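Local coordinates for protein GCN5 like acetylase + bromodomain (Cryptosporidium parvum, PDB 4LDF) that probably acetylates histone H3 as a GCN5-type transcriptional coactivator, the part described here being its C-terminal bromodomain, a fold that generally reads acetyl-lysine, at residues Phe82-Arg86 / Ala99-Glu103; Thr70-Ser75 / Leu110-Glu115. The contacts are given in a common frame with arbitrary orientation. Residue numbers count along the deposited sequence, not the author numbering.

Interaction 1. Residues Phe82-Arg86 / Ala99-Glu103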
ATOM      1  N   PHE A  82       4.509   1.389   3.434  1.00 16.63           N
ATOM      2  CA  PHE A  82       4.783   2.602   4.233  1.00 16.52           C
ATOM      3  C   PHE A  82       6.206   2.617   4.827  1.00 21.11           C
ATOM      4  O   PHE A  82       6.874   3.661   4.823  1.00 20.91           O
ATOM      5  CB  PHE A  82       3.704   2.794   5.298  1.00 17.41           C
ATOM      6  CG  PHE A  82       2.335   3.074   4.718  1.00 17.52           C
ATOM      7  CD1 PHE A  82       2.100   4.229   3.971  1.00 19.85           C
ATOM      8  CD2 PHE A  82       1.264   2.224   4.974  1.00 17.61           C
ATOM      9  CE1 PHE A  82       0.833   4.496   3.439  1.00 20.75           C
ATOM     10  CE2 PHE A  82      -0.011   2.515   4.486  1.00 20.04           C
ATOM     11  CZ  PHE A  82      -0.219   3.648   3.726  1.00 18.87           C
ATOM     12  N   ASP A  83       6.687   1.433   5.250  1.00 16.96           N
ATOM     13  CA  ASP A  83       8.023   1.235   5.794  1.00 16.07           C
ATOM     14  C   ASP A  83       9.108   1.529   4.755  1.00 20.67           C
ATOM     15  O   ASP A  83      10.064   2.235   5.081  1.00 21.04           O
ATOM     16  CB  ASP A  83       8.177  -0.175   6.402  1.00 16.38           C
ATOM     17  CG  ASP A  83       7.528  -0.346   7.771  1.00 23.95           C
ATOM     18  OD1 ASP A  83       7.243   0.682   8.436  1.00 23.45           O
ATOM     19  OD2 ASP A  83       7.341  -1.499   8.196  1.00 27.41           O
ATOM     20  N   ASN A  84       8.931   1.038   3.511  1.00 19.19           N
ATOM     21  CA  ASN A  84       9.828   1.264   2.357  1.00 18.67           C
ATOM     22  C   ASN A  84       9.977   2.747   2.088  1.00 22.41           C
ATOM     23  O   ASN A  84      11.101   3.209   1.935  1.00 22.56           O
ATOM     24  CB  ASN A  84       9.299   0.575   1.079  1.00 14.81           C
ATOM     25  CG  ASN A  84       9.486  -0.918   1.033  1.00 25.98           C
ATOM     26  OD1 ASN A  84      10.187  -1.504   1.852  1.00 23.30           O
ATOM     27  ND2 ASN A  84       8.886  -1.562   0.044  1.00 18.65           N
ATOM     28  N   CYS A  85       8.847   3.494   2.061  1.00 18.56           N
ATOM     29  CA  CYS A  85       8.830   4.934   1.813  1.00 18.69           C
ATOM     30  C   CYS A  85       9.694   5.660   2.821  1.00 21.00           C
ATOM     31  O   CYS A  85      10.602   6.415   2.426  1.00 19.82           O
ATOM     32  CB  CYS A  85       7.404   5.482   1.810  1.00 19.48           C
ATOM     33  SG  CYS A  85       7.290   7.235   1.339  1.00 23.54           S
ATOM     34  N   ARG A  86       9.437   5.380   4.133  1.00 17.29           N
ATOM     35  CA  ARG A  86      10.132   5.970   5.282  1.00 17.05           C
ATOM     36  C   ARG A  86      11.596   5.566   5.341  1.00 18.29           C
ATOM     37  O   ARG A  86      12.417   6.389   5.723  1.00 18.44           O
ATOM     38  CB  ARG A  86       9.384   5.693   6.596  1.00 17.92           C
ATOM     39  CG  ARG A  86       8.052   6.494   6.718  1.00 21.00           C
ATOM     40  CD  ARG A  86       7.389   6.342   8.078  1.00 21.37           C
ATOM     41  NE  ARG A  86       6.963   4.958   8.298  1.00 26.55           N
ATOM     42  CZ  ARG A  86       5.705   4.532   8.298  1.00 35.14           C
ATOM     43  NH1 ARG A  86       4.698   5.399   8.169  1.00 16.83           N
ATOM     44  NH2 ARG A  86       5.438   3.244   8.452  1.00 14.21           N
ATOM     45  N   ALA A  99       3.160   9.058   4.254  1.00 19.72           N
ATOM     46  CA  ALA A  99       3.200   7.673   4.732  1.00 19.38           C
ATOM     47  C   ALA A  99       2.564   7.499   6.108  1.00 20.76           C
ATOM     48  O   ALA A  99       1.818   6.537   6.290  1.00 21.14           O
ATOM     49  CB  ALA A  99       4.629   7.146   4.746  1.00 20.51           C
ATOM     50  N   ASN A 100       2.876   8.405   7.070  1.00 15.57           N
ATOM     51  CA  ASN A 100       2.366   8.422   8.450  1.00 15.28           C
ATOM     52  C   ASN A 100       0.862   8.760   8.458  1.00 19.47           C
ATOM     53  O   ASN A 100       0.070   8.067   9.100  1.00 20.86           O
ATOM     54  CB  ASN A 100       3.172   9.447   9.307  1.00 17.78           C
ATOM     55  CG  ASN A 100       4.567   8.986   9.689  1.00 23.83           C
ATOM     56  OD1 ASN A 100       4.925   7.832   9.531  1.00 20.21           O
ATOM     57  ND2 ASN A 100       5.374   9.863  10.243  1.00 15.79           N
ATOM     58  N   GLN A 101       0.482   9.796   7.690  1.00 16.38           N
ATOM     59  CA  GLN A 101      -0.898  10.246   7.528  1.00 16.33           C
ATOM     60  C   GLN A 101      -1.765   9.146   6.930  1.00 18.13           C
ATOM     61  O   GLN A 101      -2.805   8.836   7.501  1.00 18.04           O
ATOM     62  CB  GLN A 101      -0.956  11.515   6.654  1.00 17.49           C
ATOM     63  CG  GLN A 101      -2.388  12.004   6.418  1.00 24.09           C
ATOM     64  CD  GLN A 101      -2.488  13.088   5.391  1.00 30.97           C
ATOM     65  OE1 GLN A 101      -1.822  13.060   4.356  1.00 26.67           O
ATOM     66  NE2 GLN A 101      -3.382  14.034   5.629  1.00 26.20           N
ATOM     67  N   LEU A 102      -1.301   8.497   5.839  1.00 14.98           N
ATOM     68  CA  LEU A 102      -2.093   7.481   5.154  1.00 13.93           C
ATOM     69  C   LEU A 102      -2.214   6.189   5.916  1.00 15.77           C
ATOM     70  O   LEU A 102      -3.247   5.551   5.818  1.00 15.73           O
ATOM     71  CB  LEU A 102      -1.623   7.234   3.715  1.00 14.17           C
ATOM     72  CG  LEU A 102      -1.499   8.437   2.774  1.00 18.30           C
ATOM     73  CD1 LEU A 102      -0.542   8.146   1.677  1.00 17.57           C
ATOM     74  CD2 LEU A 102      -2.807   8.821   2.197  1.00 20.74           C
ATOM     75  N   GLU A 103      -1.162   5.780   6.645  1.00 12.86           N
ATOM     76  CA  GLU A 103      -1.196   4.547   7.437  1.00 12.59           C
ATOM     77  C   GLU A 103      -2.217   4.687   8.556  1.00 19.85           C
ATOM     78  O   GLU A 103      -3.043   3.794   8.732  1.00 20.61           O
ATOM     79  CB  GLU A 103       0.201   4.211   7.984  1.00 13.74           C
ATOM     80  CG  GLU A 103       0.302   2.802   8.535  1.00 17.99           C
ATOM     81  CD  GLU A 103       1.651   2.442   9.119  1.00 25.05           C
ATOM     82  OE1 GLU A 103       1.687   1.812  10.198  1.00 30.67           O
ATOM     83  OE2 GLU A 103       2.672   2.869   8.544  1.00 15.74           O
TER
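At the middle of this contact the ring of F82 reaches across to helix 93-110. Its CE1 lies 3.7 Å from CB of L102 and its CD1 3.9 Å from CB of A99, while CB of E103 sits over the ring face, 4.0 Å from the centroid, as a CH-pi contact. SG of C85 adds a looser touch, 4.3 Å from CB of A99. L25 of helix 14-27 meets both F82 and L102, so this apolar patch belongs to the core of the bromodomain's left-handed four-helix bundle. Helices 71-88 and 93-110 are the last two of the bundle, and the segments here run antiparallel at 166°, their axes 10.1 Å apart at closest approach. Farther out, R86 stretches over the small A99. Its NH2 makes a salt bridge to OE2 of E103 at 2.8 Å and another, one turn back on its own helix, to OD1 of D83 at 3.1 Å. NH1 of R86 gives a weak hydrogen bond to OD1 of N100 (2.8 Å), on the solvent side.

Interaction 2. Residues Thr70-Ser75 / Leu110-Glu115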
ATOM      1  N   THR A  70      -4.341 -15.105   3.282  1.00 25.22           N
ATOM      2  CA  THR A  70      -4.690 -14.643   4.630  1.00 24.49           C
ATOM      3  C   THR A  70      -4.665 -13.124   4.675  1.00 26.69           C
ATOM      4  O   THR A  70      -4.065 -12.495   3.796  1.00 25.46           O
ATOM      5  CB  THR A  70      -3.748 -15.232   5.714  1.00 30.55           C
ATOM      6  OG1 THR A  70      -2.411 -14.757   5.526  1.00 27.04           O
ATOM      7  CG2 THR A  70      -3.802 -16.763   5.815  1.00 26.12           C
ATOM      8  N   LEU A  71      -5.309 -12.533   5.694  1.00 23.97           N
ATOM      9  CA  LEU A  71      -5.250 -11.084   5.900  1.00 24.43           C
ATOM     10  C   LEU A  71      -3.795 -10.655   6.250  1.00 26.20           C
ATOM     11  O   LEU A  71      -3.329  -9.646   5.715  1.00 25.17           O
ATOM     12  CB  LEU A  71      -6.247 -10.612   6.978  1.00 24.66           C
ATOM     13  CG  LEU A  71      -6.198  -9.094   7.337  1.00 29.41           C
ATOM     14  CD1 LEU A  71      -6.435  -8.187   6.100  1.00 28.85           C
ATOM     15  CD2 LEU A  71      -7.149  -8.760   8.447  1.00 31.19           C
ATOM     16  N   SER A  72      -3.072 -11.464   7.078  1.00 20.99           N
ATOM     17  CA  SER A  72      -1.683 -11.186   7.494  1.00 21.43           C
ATOM     18  C   SER A  72      -0.738 -10.920   6.324  1.00 23.07           C
ATOM     19  O   SER A  72       0.046  -9.968   6.378  1.00 21.07           O
ATOM     20  CB  SER A  72      -1.127 -12.278   8.418  1.00 24.86           C
ATOM     21  OG  SER A  72      -1.220 -13.563   7.824  1.00 36.17           O
ATOM     22  N   GLU A  73      -0.860 -11.723   5.255  1.00 20.10           N
ATOM     23  CA  GLU A  73      -0.090 -11.597   4.011  1.00 20.59           C
ATOM     24  C   GLU A  73      -0.265 -10.187   3.430  1.00 25.64           C
ATOM     25  O   GLU A  73       0.724  -9.551   3.069  1.00 26.07           O
ATOM     26  CB  GLU A  73      -0.582 -12.633   2.972  1.00 21.81           C
ATOM     27  CG  GLU A  73      -0.088 -14.046   3.220  1.00 33.57           C
ATOM     28  CD  GLU A  73      -0.477 -15.097   2.190  1.00 49.95           C
ATOM     29  OE1 GLU A  73      -1.203 -14.770   1.224  1.00 30.53           O
ATOM     30  OE2 GLU A  73      -0.053 -16.262   2.361  1.00 48.54           O
ATOM     31  N   PHE A  74      -1.527  -9.681   3.379  1.00 21.06           N
ATOM     32  CA  PHE A  74      -1.788  -8.347   2.848  1.00 18.37           C
ATOM     33  C   PHE A  74      -1.324  -7.243   3.813  1.00 21.87           C
ATOM     34  O   PHE A  74      -0.675  -6.291   3.379  1.00 20.31           O
ATOM     35  CB  PHE A  74      -3.274  -8.167   2.467  1.00 18.45           C
ATOM     36  CG  PHE A  74      -3.590  -6.722   2.175  1.00 18.85           C
ATOM     37  CD1 PHE A  74      -3.045  -6.085   1.060  1.00 20.28           C
ATOM     38  CD2 PHE A  74      -4.377  -5.974   3.048  1.00 19.19           C
ATOM     39  CE1 PHE A  74      -3.272  -4.726   0.830  1.00 20.26           C
ATOM     40  CE2 PHE A  74      -4.575  -4.612   2.835  1.00 20.95           C
ATOM     41  CZ  PHE A  74      -4.030  -4.002   1.717  1.00 19.47           C
ATOM     42  N   SER A  75      -1.673  -7.356   5.105  1.00 19.04           N
ATOM     43  CA  SER A  75      -1.295  -6.352   6.115  1.00 19.86           C
ATOM     44  C   SER A  75       0.222  -6.172   6.243  1.00 23.70           C
ATOM     45  O   SER A  75       0.670  -5.042   6.436  1.00 23.04           O
ATOM     46  CB  SER A  75      -1.970  -6.615   7.460  1.00 22.35           C
ATOM     47  OG  SER A  75      -1.720  -7.922   7.942  1.00 28.56           O
ATOM     48  N   LEU A 110      -8.527  -1.524   7.822  1.00 14.60           N
ATOM     49  CA  LEU A 110      -7.792  -2.803   7.823  1.00 14.07           C
ATOM     50  C   LEU A 110      -8.320  -3.774   8.897  1.00 17.77           C
ATOM     51  O   LEU A 110      -8.318  -4.973   8.668  1.00 15.39           O
ATOM     52  CB  LEU A 110      -6.272  -2.540   8.000  1.00 13.86           C
ATOM     53  CG  LEU A 110      -5.291  -3.701   7.838  1.00 17.18           C
ATOM     54  CD1 LEU A 110      -5.309  -4.264   6.423  1.00 20.40           C
ATOM     55  CD2 LEU A 110      -3.888  -3.257   8.164  1.00 15.27           C
ATOM     56  N   GLN A 111      -8.819  -3.248  10.030  1.00 16.97           N
ATOM     57  CA  GLN A 111      -9.382  -4.043  11.145  1.00 17.64           C
ATOM     58  C   GLN A 111     -10.683  -4.729  10.748  1.00 22.13           C
ATOM     59  O   GLN A 111     -11.018  -5.751  11.343  1.00 21.36           O
ATOM     60  CB  GLN A 111      -9.649  -3.168  12.411  1.00 18.30           C
ATOM     61  CG  GLN A 111      -8.514  -2.223  12.835  1.00 19.02           C
ATOM     62  CD  GLN A 111      -7.210  -2.940  13.018  1.00 31.13           C
ATOM     63  OE1 GLN A 111      -7.127  -3.951  13.731  1.00 27.42           O
ATOM     64  NE2 GLN A 111      -6.180  -2.484  12.317  1.00 16.63           N
ATOM     65  N   THR A 112     -11.425  -4.149   9.777  1.00 19.86           N
ATOM     66  CA  THR A 112     -12.741  -4.659   9.342  1.00 20.61           C
ATOM     67  C   THR A 112     -12.667  -5.792   8.298  1.00 26.07           C
ATOM     68  O   THR A 112     -13.693  -6.393   8.000  1.00 26.64           O
ATOM     69  CB  THR A 112     -13.669  -3.516   8.872  1.00 23.82           C
ATOM     70  OG1 THR A 112     -13.272  -3.071   7.568  1.00 22.53           O
ATOM     71  CG2 THR A 112     -13.716  -2.342   9.844  1.00 22.55           C
ATOM     72  N   ILE A 113     -11.485  -6.058   7.728  1.00 21.53           N
ATOM     73  CA  ILE A 113     -11.337  -7.083   6.686  1.00 21.09           C
ATOM     74  C   ILE A 113     -11.561  -8.474   7.269  1.00 25.13           C
ATOM     75  O   ILE A 113     -10.834  -8.888   8.179  1.00 25.49           O
ATOM     76  CB  ILE A 113      -9.994  -6.965   5.889  1.00 23.79           C
ATOM     77  CG1 ILE A 113      -9.707  -5.529   5.337  1.00 24.04           C
ATOM     78  CG2 ILE A 113      -9.883  -8.043   4.801  1.00 24.04           C
ATOM     79  CD1 ILE A 113     -10.753  -4.884   4.355  1.00 32.70           C
ATOM     80  N   GLN A 114     -12.578  -9.177   6.745  1.00 22.00           N
ATOM     81  CA  GLN A 114     -12.973 -10.517   7.173  1.00 21.99           C
ATOM     82  C   GLN A 114     -12.339 -11.605   6.309  1.00 23.64           C
ATOM     83  O   GLN A 114     -12.486 -11.581   5.085  1.00 22.38           O
ATOM     84  CB  GLN A 114     -14.510 -10.641   7.156  1.00 23.03           C
ATOM     85  N   GLU A 115     -11.676 -12.586   6.953  1.00 20.45           N
ATOM     86  CA  GLU A 115     -11.052 -13.726   6.262  1.00 35.92           C
ATOM     87  C   GLU A 115     -12.125 -14.732   5.848  1.00 72.91           C
ATOM     88  O   GLU A 115     -12.783 -15.316   6.712  1.00 40.20           O
ATOM     89  CB  GLU A 115     -10.012 -14.427   7.148  1.00 37.15           C
ATOM     90  CG  GLU A 115      -8.736 -13.652   7.411  1.00 45.77           C
ATOM     91  CD  GLU A 115      -7.565 -14.520   7.833  1.00 63.77           C
ATOM     92  OE1 GLU A 115      -7.778 -15.573   8.478  1.00 70.66           O
ATOM     93  OE2 GLU A 115      -6.421 -14.139   7.511  1.00 49.47           O
TER
HETATM   94  O   HOH W   1      -4.276 -13.369   8.666  1.00 21.44           O
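L71, in the first turn of helix 71-88, is the main bump. Its side chain points into the hollow made where the chain bends away after helix 93-110: CD1 of L71 is 3.7 Å from CG2 of I113 and 4.1 Å from CD1 of L110. The bend is a type I beta turn from L110 to I113. L110 in turn pushes its end between neighbours one turn along, with CD1 at the ring edge of F74 (3.7 Å to CE2) and CD2 3.9 Å from CB of S75. Past I113 the chain is extended, and OE2 of E115 accepts a hydrogen bond from N of L71 (2.7 Å). OE2 of E115 also accepts one from water 1 (2.6 Å), which accepts from N of S72 (2.8 Å). The C-terminal tail thus folds back on the start of helix 71-88, at the end of the bromodomain's four-helix bundle away from the turn between its last two helices; helix 14-27 covers the inner side, F74 packing on its I18, L21 and L22, and I113 on Q17.

Overall arrangement
Starting from the N terminus, the chain first lays down helix 14-27, then a long connection carrying the short helix 46-49, then helix 56-64, before reaching helix 71-88. Both contacts start on that helix, interaction 2 at its beginning and interaction 1 near its end. After the turn into helix 93-110, interaction 1 closes a short loop of 12 intervening residues. The chain then runs back, and its tail closes the wider loop of interaction 2, which encloses the first. Their centres are 18 Å apart and they do not touch. Interaction 1 pins the hairpin close to its turn; interaction 2 ties its open end, while helix 14-27 packs against both.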